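Local coordinates for protein laccase (Botrytis aclada, PDB 3SQR) that probably couples the oxidation of hydroquinone-type phenols to the reduction of dioxygen to water at copper centres, serving lignin degradation and detoxification, at residues Cys145-Asp151 and Asp559-Trp564; Ala321-Arg327 and Ala343-Tyr349; Ser409-Leu413 and Glu534-Gln539; Phe473-Gln477 and Lys490-Val494. All coordinates share one frame; numbering follows the deposited sequence.

Interaction 1 of 4, residues Cys145-Asp151 and Asp559-Trp564; sequences CPIAPGD and DTCANW
From Cys145 to Ala148 the irregular segment 145-151 runs beside one face of the helix holding Cys561 and Trp564, with the CA atoms of Ala148 and Trp564 only 4.9 Å apart. At Cys145 the join is covalent: its SG is bonded to SG of Cys561 at 2.0 Å, and the near-perpendicular disulfide torsion of 93° is that of a relaxed bridge. About one helical turn further on, Trp564 carries CG anti to the backbone N (chi1 -176°), which lays the indole against Pro146. The proline ring sits over one indole face in a CH-pi contact, its CD 3.7 Å from the centroid of the five-membered ring of Trp564 and almost on the ring normal. Ala148 instead meets the indole at its edge, CA lying 3.8 Å from CE3 of Trp564.

The polar half centres on Asp151, which the type II turn Ala148-Asp151 brings back to the helix. Asn563 ND2 donates to OD2 of Asp151 (2.9 Å, 165°); the bond lies in the amide plane but reaches the carboxylate from above its plane. A water joins the same OD2 to OG1 of Thr560, a hydroxyl also bonded to Ile556 O, and a second water accepts from Ala148 N. Together these contacts fasten the C-terminal helix to the first cupredoxin domain, and the disulfide is of the kind that ties these regions in fungal laccases.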
loop_
_atom_site.group_PDB
_atom_site.type_symbol
_atom_site.label_atom_id
_atom_site.label_comp_id
_atom_site.label_asym_id
_atom_site.label_seq_id
_atom_site.Cartn_x
_atom_site.Cartn_y
_atom_site.Cartn_z
ATOM N N CYS A 145 -14.578 12.477 -7.060
ATOM C CA CYS A 145 -13.945 13.116 -8.167
ATOM C C CYS A 145 -12.551 13.547 -7.657
ATOM O O CYS A 145 -12.383 13.792 -6.458
ATOM C CB CYS A 145 -14.680 14.379 -8.614
ATOM S SG CYS A 145 -16.323 13.997 -9.352
ATOM N N PRO A 146 -11.630 13.734 -8.586
ATOM C CA PRO A 146 -10.371 14.285 -8.215
ATOM C C PRO A 146 -10.518 15.668 -7.618
ATOM O O PRO A 146 -11.445 16.437 -7.929
ATOM C CB PRO A 146 -9.579 14.281 -9.500
ATOM C CG PRO A 146 -10.270 13.272 -10.371
ATOM C CD PRO A 146 -11.659 13.425 -10.023
ATOM N N ILE A 147 -9.588 15.984 -6.735
ATOM C CA ILE A 147 -9.437 17.336 -6.201
ATOM C C ILE A 147 -8.743 18.192 -7.270
ATOM O O ILE A 147 -7.593 17.920 -7.702
ATOM C CB ILE A 147 -8.540 17.383 -4.939
ATOM C CG1 ILE A 147 -9.057 16.387 -3.892
ATOM C CG2 ILE A 147 -8.511 18.833 -4.356
ATOM C CD1 ILE A 147 -8.037 16.091 -2.693
ATOM N N ALA A 148 -9.441 19.206 -7.762
ATOM C CA ALA A 148 -8.855 20.005 -8.790
ATOM C C ALA A 148 -7.696 20.856 -8.246
ATOM O O ALA A 148 -7.701 21.187 -7.079
ATOM C CB ALA A 148 -9.960 20.953 -9.402
ATOM N N PRO A 149 -6.749 21.244 -9.100
ATOM C CA PRO A 149 -5.736 22.227 -8.758
ATOM C C PRO A 149 -6.338 23.425 -8.057
ATOM O O PRO A 149 -7.362 24.029 -8.501
ATOM C CB PRO A 149 -5.103 22.564 -10.110
ATOM C CG PRO A 149 -5.115 21.287 -10.811
ATOM C CD PRO A 149 -6.506 20.740 -10.449
ATOM N N GLY A 150 -5.760 23.708 -6.895
ATOM C CA GLY A 150 -6.188 24.826 -6.042
ATOM C C GLY A 150 -7.354 24.520 -5.135
ATOM O O GLY A 150 -7.650 25.324 -4.270
ATOM N N ASP A 151 -8.042 23.365 -5.291
ATOM C CA ASP A 151 -9.103 23.036 -4.422
ATOM C C ASP A 151 -8.537 22.271 -3.183
ATOM O O ASP A 151 -7.404 21.769 -3.205
ATOM C CB ASP A 151 -10.122 22.195 -5.150
ATOM C CG ASP A 151 -11.441 22.143 -4.453
ATOM O OD1 ASP A 151 -11.682 22.956 -3.538
ATOM O OD2 ASP A 151 -12.285 21.280 -4.832
ATOM N N ASP A 559 -19.204 19.396 -4.110
ATOM C CA ASP A 559 -18.356 20.527 -4.317
ATOM C C ASP A 559 -17.048 20.113 -4.978
ATOM O O ASP A 559 -16.556 20.776 -5.894
ATOM C CB ASP A 559 -18.034 21.254 -3.021
ATOM C CG ASP A 559 -19.284 21.972 -2.352
ATOM O OD1 ASP A 559 -20.406 22.033 -2.923
ATOM O OD2 ASP A 559 -19.163 22.376 -1.163
ATOM N N THR A 560 -16.454 18.985 -4.527
ATOM C CA THR A 560 -15.233 18.557 -5.194
ATOM C C THR A 560 -15.464 18.276 -6.674
ATOM O O THR A 560 -14.627 18.574 -7.530
ATOM C CB THR A 560 -14.641 17.297 -4.479
ATOM O OG1 THR A 560 -14.536 17.600 -3.070
ATOM C CG2 THR A 560 -13.296 16.865 -5.121
ATOM N N CYS A 561 -16.564 17.628 -6.990
ATOM C CA CYS A 561 -16.860 17.274 -8.378
ATOM C C CYS A 561 -17.167 18.548 -9.174
ATOM O O CYS A 561 -16.651 18.711 -10.266
ATOM C CB CYS A 561 -18.073 16.353 -8.454
ATOM S SG CYS A 561 -17.640 14.632 -7.976
ATOM N N ALA A 562 -17.934 19.445 -8.574
ATOM C CA ALA A 562 -18.167 20.755 -9.208
ATOM C C ALA A 562 -16.852 21.448 -9.574
ATOM O O ALA A 562 -16.659 21.882 -10.717
ATOM C CB ALA A 562 -19.041 21.626 -8.315
ATOM N N ASN A 563 -15.890 21.489 -8.645
ATOM C CA ASN A 563 -14.607 22.096 -8.937
ATOM C C ASN A 563 -13.785 21.333 -9.931
ATOM O O ASN A 563 -13.050 21.934 -10.732
ATOM C CB ASN A 563 -13.826 22.361 -7.651
ATOM C CG ASN A 563 -14.551 23.309 -6.749
ATOM O OD1 ASN A 563 -15.453 24.019 -7.214
ATOM N ND2 ASN A 563 -14.238 23.291 -5.439
ATOM N N TRP A 564 -13.896 20.002 -9.910
ATOM C CA TRP A 564 -13.235 19.203 -10.914
ATOM C C TRP A 564 -13.767 19.499 -12.346
ATOM O O TRP A 564 -13.019 19.618 -13.277
ATOM C CB TRP A 564 -13.446 17.696 -10.625
ATOM C CG TRP A 564 -12.688 16.852 -11.597
ATOM C CD1 TRP A 564 -13.215 15.970 -12.446
ATOM C CD2 TRP A 564 -11.278 16.840 -11.825
ATOM N NE1 TRP A 564 -12.259 15.391 -13.187
ATOM C CE2 TRP A 564 -11.039 15.915 -12.853
ATOM C CE3 TRP A 564 -10.204 17.546 -11.302
ATOM C CZ2 TRP A 564 -9.772 15.673 -13.376
ATOM C CZ3 TRP A 564 -8.946 17.300 -11.817
ATOM C CH2 TRP A 564 -8.724 16.387 -12.838
HETATM O O HOH W 1 -12.074 19.506 -6.797
HETATM O O HOH W 2 -13.010 19.649 -2.630
#

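Interaction 2 of 4, residues Ala321-Arg327 and Ala343-Tyr349; sequences ADNYWIR and ATGILRY. With SO4 (sulfate ion), chain M.
Tyr324 and Ile326 pair with Leu347 and Gly345 in an antiparallel piece of beta sheet within the middle cupredoxin domain, the strand directions lying 146° apart. Four backbone bonds join the two hydrogen-bonded pairs: Tyr324 N to Leu347 O is 2.7 Å and Leu347 N to Tyr324 O 2.8 Å, and Ile326 and Gly345 repeat the reciprocal pattern. A longer bond, Tyr349 N to Asp322 O at 3.3 Å, follows at the end.

Packing follows the two faces. On one, CG1 of Ile326 lies 3.9 Å from CB of Leu347, the two side chains at about a right angle, and the rings of Tyr324 and Tyr349 meet rim to rim, while the hydroxyl of Tyr349 reaches His283. On the other, CZ3 of Trp325 leans on CG1 of Ile346; separately, CE3 at the indole edge comes 3.1 Å from Gly345 O.

Polar side chains gather round Arg348. Its guanidinium lies with one face over CG2 of Ile346, and NH1 gives a weak bond to OD1 of Asn323, whose ND2 is bonded to Ser353 OG, besides one to Ala355 O. A sulfate, probably from the crystallisation liquor and also held by Lys251, takes the other edge: Arg348 NH2 donates to its O3 at 2.8 Å, while NE serves both O3 and O4.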
loop_
_atom_site.group_PDB
_atom_site.type_symbol
_atom_site.label_atom_id
_atom_site.label_comp_id
_atom_site.label_asym_id
_atom_site.label_seq_id
_atom_site.Cartn_x
_atom_site.Cartn_y
_atom_site.Cartn_z
ATOM N N ALA A 321 28.799 -5.377 18.236
ATOM C CA ALA A 321 28.708 -3.997 17.817
ATOM C C ALA A 321 29.557 -3.758 16.572
ATOM O O ALA A 321 30.778 -3.915 16.568
ATOM C CB ALA A 321 29.089 -3.019 18.920
ATOM N N ASP A 322 28.897 -3.380 15.497
ATOM C CA ASP A 322 29.542 -3.228 14.230
ATOM C C ASP A 322 28.480 -2.584 13.312
ATOM O O ASP A 322 27.310 -2.413 13.726
ATOM C CB ASP A 322 29.930 -4.585 13.643
ATOM C CG ASP A 322 31.164 -4.507 12.700
ATOM O OD1 ASP A 322 31.544 -3.408 12.224
ATOM O OD2 ASP A 322 31.723 -5.579 12.427
ATOM N N ASN A 323 28.935 -2.263 12.108
ATOM C CA ASN A 323 28.092 -1.859 10.990
ATOM C C ASN A 323 27.609 -3.091 10.261
ATOM O O ASN A 323 28.356 -4.046 10.005
ATOM C CB ASN A 323 28.916 -0.976 10.066
ATOM C CG ASN A 323 29.531 0.149 10.795
ATOM O OD1 ASN A 323 28.865 0.796 11.589
ATOM N ND2 ASN A 323 30.845 0.347 10.621
ATOM N N TYR A 324 26.333 -3.110 9.890
ATOM C CA TYR A 324 25.775 -4.249 9.207
ATOM C C TYR A 324 24.991 -3.711 8.022
ATOM O O TYR A 324 24.389 -2.590 8.104
ATOM C CB TYR A 324 24.837 -5.043 10.126
ATOM C CG TYR A 324 25.540 -5.691 11.263
ATOM C CD1 TYR A 324 25.752 -5.022 12.413
ATOM C CD2 TYR A 324 26.032 -6.998 11.140
ATOM C CE1 TYR A 324 26.452 -5.652 13.487
ATOM C CE2 TYR A 324 26.735 -7.630 12.195
ATOM C CZ TYR A 324 26.918 -6.945 13.353
ATOM O OH TYR A 324 27.590 -7.526 14.407
ATOM N N TRP A 325 25.054 -4.457 6.930
ATOM C CA TRP A 325 24.241 -4.093 5.786
ATOM C C TRP A 325 22.766 -4.336 6.079
ATOM O O TRP A 325 22.369 -5.391 6.627
ATOM C CB TRP A 325 24.596 -4.901 4.567
ATOM C CG TRP A 325 25.796 -4.430 3.916
ATOM C CD1 TRP A 325 26.961 -5.106 3.797
ATOM C CD2 TRP A 325 25.980 -3.144 3.293
ATOM N NE1 TRP A 325 27.875 -4.332 3.100
ATOM C CE2 TRP A 325 27.308 -3.111 2.805
ATOM C CE3 TRP A 325 25.150 -2.027 3.101
ATOM C CZ2 TRP A 325 27.852 -1.972 2.140
ATOM C CZ3 TRP A 325 25.664 -0.902 2.452
ATOM C CH2 TRP A 325 27.019 -0.886 1.968
ATOM N N ILE A 326 21.955 -3.373 5.648
ATOM C CA ILE A 326 20.473 -3.540 5.627
ATOM C C ILE A 326 20.166 -3.784 4.180
ATOM O O ILE A 326 20.515 -2.989 3.311
ATOM C CB ILE A 326 19.668 -2.356 6.212
ATOM C CG1 ILE A 326 20.058 -2.037 7.694
ATOM C CG2 ILE A 326 18.112 -2.628 6.051
ATOM C CD1 ILE A 326 19.532 -0.651 8.168
ATOM N N ARG A 327 19.569 -4.938 3.896
ATOM C CA ARG A 327 19.407 -5.391 2.537
ATOM C C ARG A 327 17.958 -5.303 2.113
ATOM O O ARG A 327 17.114 -5.941 2.722
ATOM C CB ARG A 327 19.896 -6.842 2.414
ATOM C CG ARG A 327 21.413 -6.884 2.654
ATOM C CD ARG A 327 22.020 -8.141 2.273
ATOM N NE ARG A 327 23.372 -8.194 2.821
ATOM C CZ ARG A 327 24.497 -7.899 2.157
ATOM N NH1 ARG A 327 24.486 -7.486 0.889
ATOM N NH2 ARG A 327 25.663 -8.003 2.796
ATOM N N ALA A 343 20.229 -1.567 -3.325
ATOM C CA ALA A 343 19.018 -1.413 -2.469
ATOM C C ALA A 343 19.384 -1.876 -1.074
ATOM O O ALA A 343 18.968 -2.925 -0.631
ATOM C CB ALA A 343 17.862 -2.236 -3.024
ATOM N N THR A 344 20.167 -1.053 -0.393
ATOM C CA THR A 344 20.738 -1.359 0.872
ATOM C C THR A 344 20.810 -0.075 1.699
ATOM O O THR A 344 20.733 1.050 1.165
ATOM C CB THR A 344 22.213 -1.879 0.765
ATOM O OG1 THR A 344 23.048 -0.892 0.162
ATOM C CG2 THR A 344 22.253 -3.194 -0.055
ATOM N N GLY A 345 20.996 -0.292 2.976
ATOM C CA GLY A 345 21.280 0.747 3.951
ATOM C C GLY A 345 22.266 0.190 4.968
ATOM O O GLY A 345 22.768 -0.908 4.799
ATOM N N ILE A 346 22.525 0.977 5.982
ATOM C CA ILE A 346 23.513 0.665 6.998
ATOM C C ILE A 346 22.939 0.770 8.374
ATOM O O ILE A 346 22.332 1.806 8.771
ATOM C CB ILE A 346 24.738 1.657 6.913
ATOM C CG1 ILE A 346 25.414 1.569 5.569
ATOM C CG2 ILE A 346 25.698 1.347 8.019
ATOM C CD1 ILE A 346 26.520 2.647 5.354
ATOM N N LEU A 347 23.111 -0.324 9.133
ATOM C CA LEU A 347 22.852 -0.398 10.518
ATOM C C LEU A 347 24.188 -0.202 11.264
ATOM O O LEU A 347 25.131 -0.874 10.924
ATOM C CB LEU A 347 22.347 -1.776 10.856
ATOM C CG LEU A 347 22.054 -1.976 12.344
ATOM C CD1 LEU A 347 20.831 -1.191 12.758
ATOM C CD2 LEU A 347 21.852 -3.450 12.613
ATOM N N ARG A 348 24.214 0.723 12.202
ATOM C CA ARG A 348 25.420 1.005 13.045
ATOM C C ARG A 348 25.077 0.817 14.491
ATOM O O ARG A 348 24.030 1.277 14.976
ATOM C CB ARG A 348 25.876 2.421 12.831
ATOM C CG ARG A 348 26.171 2.755 11.387
ATOM C CD ARG A 348 26.921 4.061 11.358
ATOM N NE ARG A 348 27.163 4.565 10.043
ATOM C CZ ARG A 348 28.024 4.039 9.183
ATOM N NH1 ARG A 348 28.738 2.959 9.486
ATOM N NH2 ARG A 348 28.166 4.601 8.008
ATOM N N TYR A 349 25.983 0.175 15.233
ATOM C CA TYR A 349 25.868 0.145 16.692
ATOM C C TYR A 349 26.648 1.281 17.280
ATOM O O TYR A 349 26.514 1.599 18.465
ATOM C CB TYR A 349 26.373 -1.189 17.230
ATOM C CG TYR A 349 25.394 -2.351 17.216
ATOM C CD1 TYR A 349 25.015 -2.953 16.019
ATOM C CD2 TYR A 349 24.822 -2.823 18.386
ATOM C CE1 TYR A 349 24.139 -4.001 16.001
ATOM C CE2 TYR A 349 23.948 -3.915 18.374
ATOM C CZ TYR A 349 23.603 -4.473 17.174
ATOM O OH TYR A 349 22.776 -5.530 17.092
HETATM S S SO4 M . 25.899 7.882 8.731
HETATM O O1 SO4 M . 26.807 9.012 8.616
HETATM O O2 SO4 M . 24.594 8.305 8.211
HETATM O O3 SO4 M . 26.368 6.758 7.937
HETATM O O4 SO4 M . 25.796 7.497 10.149
HETATM O O HOH W 3 28.772 0.616 14.296
#

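Interaction 3 of 4, residues Ser409-Leu413 and Glu534-Gln539; sequences SSLLL and EGLAMQ
Leu411 makes the direct grip on 534-539, through one backbone bond and one branched side chain. Its N donates to O of Gly535 at 3.2 Å and 163°, approaching in the carbonyl plane on a lone pair. The side chain then turns along the start of the strand: with CG anti to the backbone N (chi1 -167°), CD2 rests 3.8 Å from CB of Ala537, while CD1 lies 4.1 Å from CA of Met538. Leu413 adds a lighter touch further along, its CD2 lying 3.8 Å from NE2 of Gln539, with the two side chains slanting past each other.

Around this shell, polar groups outside the pair position the residues that touch. Ser410 packs OG against CA of Gly535 at 3.4 Å and bonds to O of Trp404, so the hydroxyl is anchored on strand 402-406. Gln539 has both ends of its amide held, OE1 by Thr419 and NE2 by O of Tyr434, which settles the orientation of the group that Leu413 touches. The carbonyl of Ala537 is taken by ND2 of Asn435.

Gly535 has positive phi and closes helix 529-533 as the C-prime residue of a Schellman motif. His531, a ligand of the type 1 copper, lies in that helix, and its O accepts from Leu536 N; Ala537 packs on His525 of the trinuclear site. The contact thus lodges the loop between strand 402-406 and helix 419-424 against the passage from helix 529-533 into strand 537-542, whose partner on one side is the copper-bearing strand 520-526.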
loop_
_atom_site.group_PDB
_atom_site.type_symbol
_atom_site.label_atom_id
_atom_site.label_comp_id
_atom_site.label_asym_id
_atom_site.label_seq_id
_atom_site.Cartn_x
_atom_site.Cartn_y
_atom_site.Cartn_z
ATOM N N SER A 409 -12.357 -7.383 -19.345
ATOM C CA SER A 409 -12.579 -5.953 -19.330
ATOM C C SER A 409 -11.440 -5.253 -18.564
ATOM O O SER A 409 -11.124 -5.609 -17.450
ATOM C CB SER A 409 -13.919 -5.626 -18.657
ATOM O OG SER A 409 -14.067 -4.245 -18.503
ATOM N N SER A 410 -10.865 -4.243 -19.152
ATOM C CA SER A 410 -9.845 -3.439 -18.444
ATOM C C SER A 410 -10.493 -2.241 -17.774
ATOM O O SER A 410 -11.273 -1.509 -18.395
ATOM C CB SER A 410 -8.802 -2.982 -19.441
ATOM O OG SER A 410 -7.676 -2.414 -18.812
ATOM N N LEU A 411 -10.165 -2.001 -16.502
ATOM C CA LEU A 411 -10.750 -0.870 -15.769
ATOM C C LEU A 411 -10.362 0.453 -16.362
ATOM O O LEU A 411 -9.175 0.731 -16.638
ATOM C CB LEU A 411 -10.365 -0.900 -14.259
ATOM C CG LEU A 411 -11.171 0.050 -13.367
ATOM C CD1 LEU A 411 -12.189 -0.716 -12.548
ATOM C CD2 LEU A 411 -10.184 0.814 -12.474
ATOM N N LEU A 412 -11.395 1.253 -16.601
ATOM C CA LEU A 412 -11.248 2.595 -17.068
ATOM C C LEU A 412 -12.394 3.431 -16.499
ATOM O O LEU A 412 -13.596 3.230 -16.791
ATOM C CB LEU A 412 -11.195 2.611 -18.591
ATOM C CG LEU A 412 -11.249 3.939 -19.320
ATOM C CD1 LEU A 412 -10.060 4.732 -18.882
ATOM C CD2 LEU A 412 -11.263 3.624 -20.814
ATOM N N LEU A 413 -12.005 4.379 -15.647
ATOM C CA LEU A 413 -12.969 5.126 -14.870
ATOM C C LEU A 413 -13.069 6.542 -15.438
ATOM O O LEU A 413 -12.133 7.070 -16.019
ATOM C CB LEU A 413 -12.550 5.185 -13.413
ATOM C CG LEU A 413 -12.403 3.839 -12.707
ATOM C CD1 LEU A 413 -12.141 4.106 -11.211
ATOM C CD2 LEU A 413 -13.586 2.955 -12.869
ATOM N N GLU A 534 -2.784 0.402 -16.150
ATOM C CA GLU A 534 -3.171 -0.497 -17.251
ATOM C C GLU A 534 -4.467 -1.238 -17.024
ATOM O O GLU A 534 -4.797 -2.146 -17.768
ATOM C CB GLU A 534 -2.001 -1.435 -17.533
ATOM C CG GLU A 534 -0.859 -0.678 -18.165
ATOM C CD GLU A 534 0.501 -1.264 -17.984
ATOM O OE1 GLU A 534 0.624 -2.395 -17.492
ATOM O OE2 GLU A 534 1.497 -0.558 -18.350
ATOM N N GLY A 535 -5.212 -0.877 -15.977
ATOM C CA GLY A 535 -6.473 -1.438 -15.730
ATOM C C GLY A 535 -6.604 -2.770 -15.030
ATOM O O GLY A 535 -7.708 -3.382 -15.079
ATOM N N LEU A 536 -5.582 -3.231 -14.309
ATOM C CA LEU A 536 -5.711 -4.446 -13.570
ATOM C C LEU A 536 -6.413 -4.199 -12.259
ATOM O O LEU A 536 -5.788 -4.070 -11.214
ATOM C CB LEU A 536 -4.319 -5.099 -13.284
ATOM C CG LEU A 536 -4.335 -6.597 -13.190
ATOM C CD1 LEU A 536 -2.907 -7.144 -13.124
ATOM C CD2 LEU A 536 -5.112 -7.084 -12.007
ATOM N N ALA A 537 -7.714 -4.199 -12.323
ATOM C CA ALA A 537 -8.513 -3.707 -11.253
ATOM C C ALA A 537 -9.964 -4.046 -11.485
ATOM O O ALA A 537 -10.402 -4.140 -12.618
ATOM C CB ALA A 537 -8.330 -2.165 -11.146
ATOM N N MET A 538 -10.711 -4.149 -10.387
ATOM C CA MET A 538 -12.125 -4.205 -10.427
ATOM C C MET A 538 -12.647 -3.531 -9.150
ATOM O O MET A 538 -11.877 -2.924 -8.413
ATOM C CB MET A 538 -12.609 -5.625 -10.594
ATOM C CG MET A 538 -11.990 -6.581 -9.609
ATOM S SD MET A 538 -12.651 -6.388 -8.042
ATOM C CE MET A 538 -14.365 -6.975 -8.345
ATOM N N GLN A 539 -13.937 -3.527 -8.951
ATOM C CA GLN A 539 -14.467 -2.944 -7.747
ATOM C C GLN A 539 -15.728 -3.643 -7.326
ATOM O O GLN A 539 -16.466 -4.146 -8.146
ATOM C CB GLN A 539 -14.679 -1.432 -7.904
ATOM C CG GLN A 539 -15.776 -1.041 -8.886
ATOM C CD GLN A 539 -15.803 0.447 -9.150
ATOM O OE1 GLN A 539 -16.127 1.249 -8.281
ATOM N NE2 GLN A 539 -15.471 0.813 -10.377
#

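Interaction 4 of 4, residues Phe473-Gln477 and Lys490-Val494; sequences FIVAQ and KFNLV
Val475 holds CG1 anti to its carbonyl carbon (chi1 -56°), which sends CG2 to the Phe491 ring. The meeting takes place at a classic beta bulge, where Val475 and Ala476 both face Ala511 and strand 472-478 of the third cupredoxin domain turns a corner. CG2 of Val475 stands over one face of the ring, 3.8 Å from the Phe491 centroid and displaced toward the rim near CG, in a CH-pi contact. CB of Ala476 comes to CD1 of the same ring at 3.8 Å, so both residues of the bulge touch one phenyl group. The other branch of the valine is used too: its CG1 touches CD2 of Leu493, whose side chain starts away from the strand and bends back at its end.

Phe491 is wedged further by Val450, Leu389 and Tyr387 of neighbouring strands, which extends the apolar cluster into the sheet. One backbone bond joins the loop to the strand, Asn492 N to Val475 O at 2.8 Å and 169°, made in the carbonyl plane on a lone pair; Leu493 adds a backbone link to Val384. The reverse bond from Val475 to Asn492 is missing. O of Asn492 is buried without a polar partner in the model, and what approaches it is carbon: CA of Val475 in a CA-H...O contact at 3.4 Å, and CG1 of Val475 at 3.3 Å.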
loop_
_atom_site.group_PDB
_atom_site.type_symbol
_atom_site.label_atom_id
_atom_site.label_comp_id
_atom_site.label_asym_id
_atom_site.label_seq_id
_atom_site.Cartn_x
_atom_site.Cartn_y
_atom_site.Cartn_z
ATOM N N PHE A 473 -9.238 -12.352 4.057
ATOM C CA PHE A 473 -8.672 -13.581 4.593
ATOM C C PHE A 473 -8.109 -14.335 3.421
ATOM O O PHE A 473 -8.801 -14.518 2.399
ATOM C CB PHE A 473 -9.825 -14.382 5.196
ATOM C CG PHE A 473 -10.427 -13.778 6.423
ATOM C CD1 PHE A 473 -11.181 -12.633 6.409
ATOM C CD2 PHE A 473 -10.246 -14.404 7.651
ATOM C CE1 PHE A 473 -11.762 -12.137 7.603
ATOM C CE2 PHE A 473 -10.829 -13.912 8.786
ATOM C CZ PHE A 473 -11.539 -12.806 8.775
ATOM N N ILE A 474 -6.840 -14.709 3.504
ATOM C CA ILE A 474 -6.210 -15.441 2.419
ATOM C C ILE A 474 -6.574 -16.924 2.578
ATOM O O ILE A 474 -5.894 -17.654 3.291
ATOM C CB ILE A 474 -4.740 -15.254 2.434
ATOM C CG1 ILE A 474 -4.369 -13.756 2.419
ATOM C CG2 ILE A 474 -4.119 -16.023 1.260
ATOM C CD1 ILE A 474 -2.813 -13.522 2.258
ATOM N N VAL A 475 -7.683 -17.307 1.983
ATOM C CA VAL A 475 -8.137 -18.704 2.091
ATOM C C VAL A 475 -7.305 -19.659 1.194
ATOM O O VAL A 475 -7.171 -20.855 1.467
ATOM C CB VAL A 475 -9.623 -18.842 1.953
ATOM C CG1 VAL A 475 -10.305 -17.890 3.074
ATOM C CG2 VAL A 475 -10.173 -18.594 0.563
ATOM N N ALA A 476 -6.675 -19.093 0.187
ATOM C CA ALA A 476 -5.761 -19.841 -0.692
ATOM C C ALA A 476 -4.870 -18.853 -1.436
ATOM O O ALA A 476 -5.316 -17.834 -1.957
ATOM C CB ALA A 476 -6.558 -20.665 -1.718
ATOM N N GLN A 477 -3.614 -19.188 -1.535
ATOM C CA GLN A 477 -2.710 -18.379 -2.340
ATOM C C GLN A 477 -1.817 -19.449 -2.971
ATOM O O GLN A 477 -0.902 -19.980 -2.339
ATOM C CB GLN A 477 -1.973 -17.419 -1.425
ATOM C CG GLN A 477 -0.987 -16.540 -2.161
ATOM C CD GLN A 477 -0.214 -15.661 -1.272
ATOM O OE1 GLN A 477 0.425 -16.093 -0.323
ATOM N NE2 GLN A 477 -0.275 -14.348 -1.574
ATOM N N LYS A 490 -10.093 -27.069 -0.590
ATOM C CA LYS A 490 -8.806 -26.861 0.026
ATOM C C LYS A 490 -8.580 -25.454 0.640
ATOM O O LYS A 490 -7.548 -25.216 1.251
ATOM C CB LYS A 490 -7.700 -27.146 -0.998
ATOM C CG LYS A 490 -7.506 -28.651 -1.298
ATOM C CD LYS A 490 -6.329 -29.240 -0.458
ATOM C CE LYS A 490 -6.360 -30.777 -0.316
ATOM N NZ LYS A 490 -5.134 -31.237 0.421
ATOM N N PHE A 491 -9.526 -24.544 0.490
ATOM C CA PHE A 491 -9.484 -23.240 1.194
ATOM C C PHE A 491 -9.295 -23.426 2.675
ATOM O O PHE A 491 -9.905 -24.341 3.292
ATOM C CB PHE A 491 -10.804 -22.496 1.022
ATOM C CG PHE A 491 -11.069 -22.008 -0.339
ATOM C CD1 PHE A 491 -10.058 -21.999 -1.327
ATOM C CD2 PHE A 491 -12.324 -21.485 -0.659
ATOM C CE1 PHE A 491 -10.310 -21.517 -2.557
ATOM C CE2 PHE A 491 -12.561 -20.994 -1.910
ATOM C CZ PHE A 491 -11.555 -21.030 -2.879
ATOM N N ASN A 492 -8.472 -22.572 3.277
ATOM C CA ASN A 492 -8.361 -22.518 4.707
ATOM C C ASN A 492 -9.267 -21.413 5.234
ATOM O O ASN A 492 -9.010 -20.225 5.030
ATOM C CB ASN A 492 -6.919 -22.287 5.101
ATOM C CG ASN A 492 -6.700 -22.134 6.597
ATOM O OD1 ASN A 492 -5.657 -21.607 6.997
ATOM N ND2 ASN A 492 -7.631 -22.615 7.427
ATOM N N LEU A 493 -10.326 -21.813 5.946
ATOM C CA LEU A 493 -11.306 -20.869 6.480
ATOM C C LEU A 493 -11.145 -20.562 7.952
ATOM O O LEU A 493 -11.833 -19.683 8.487
ATOM C CB LEU A 493 -12.736 -21.389 6.192
ATOM C CG LEU A 493 -13.030 -21.729 4.735
ATOM C CD1 LEU A 493 -14.426 -22.398 4.611
ATOM C CD2 LEU A 493 -12.976 -20.522 3.771
ATOM N N VAL A 494 -10.199 -21.230 8.575
ATOM C CA VAL A 494 -9.955 -21.139 9.990
ATOM C C VAL A 494 -8.710 -20.329 10.294
ATOM O O VAL A 494 -7.538 -20.798 10.125
ATOM C CB VAL A 494 -9.753 -22.531 10.645
ATOM C CG1 VAL A 494 -9.574 -22.336 12.111
ATOM C CG2 VAL A 494 -10.990 -23.405 10.349
#

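Overall arrangement
Read from the N terminus, the chain opens interaction 1 in the loop ahead of strand 152-158 and closes it on helix 551-567, some 400 residues later, so that the other three contacts all fall within its span. Interaction 2 comes first and is complete in itself, a short hairpin-like closure in the middle cupredoxin domain. Interaction 3 opens after strand 402-406 and closes at strand 537-542; interaction 4, a local closure from strand 472-478 to the loop that follows, lies wholly within it. None cross. Thus two long closures bind distant parts, first domain to C-terminal helix and two ends of the third domain, while two short ones are local: one pairs adjacent strands, the other lays a loop on its own strand.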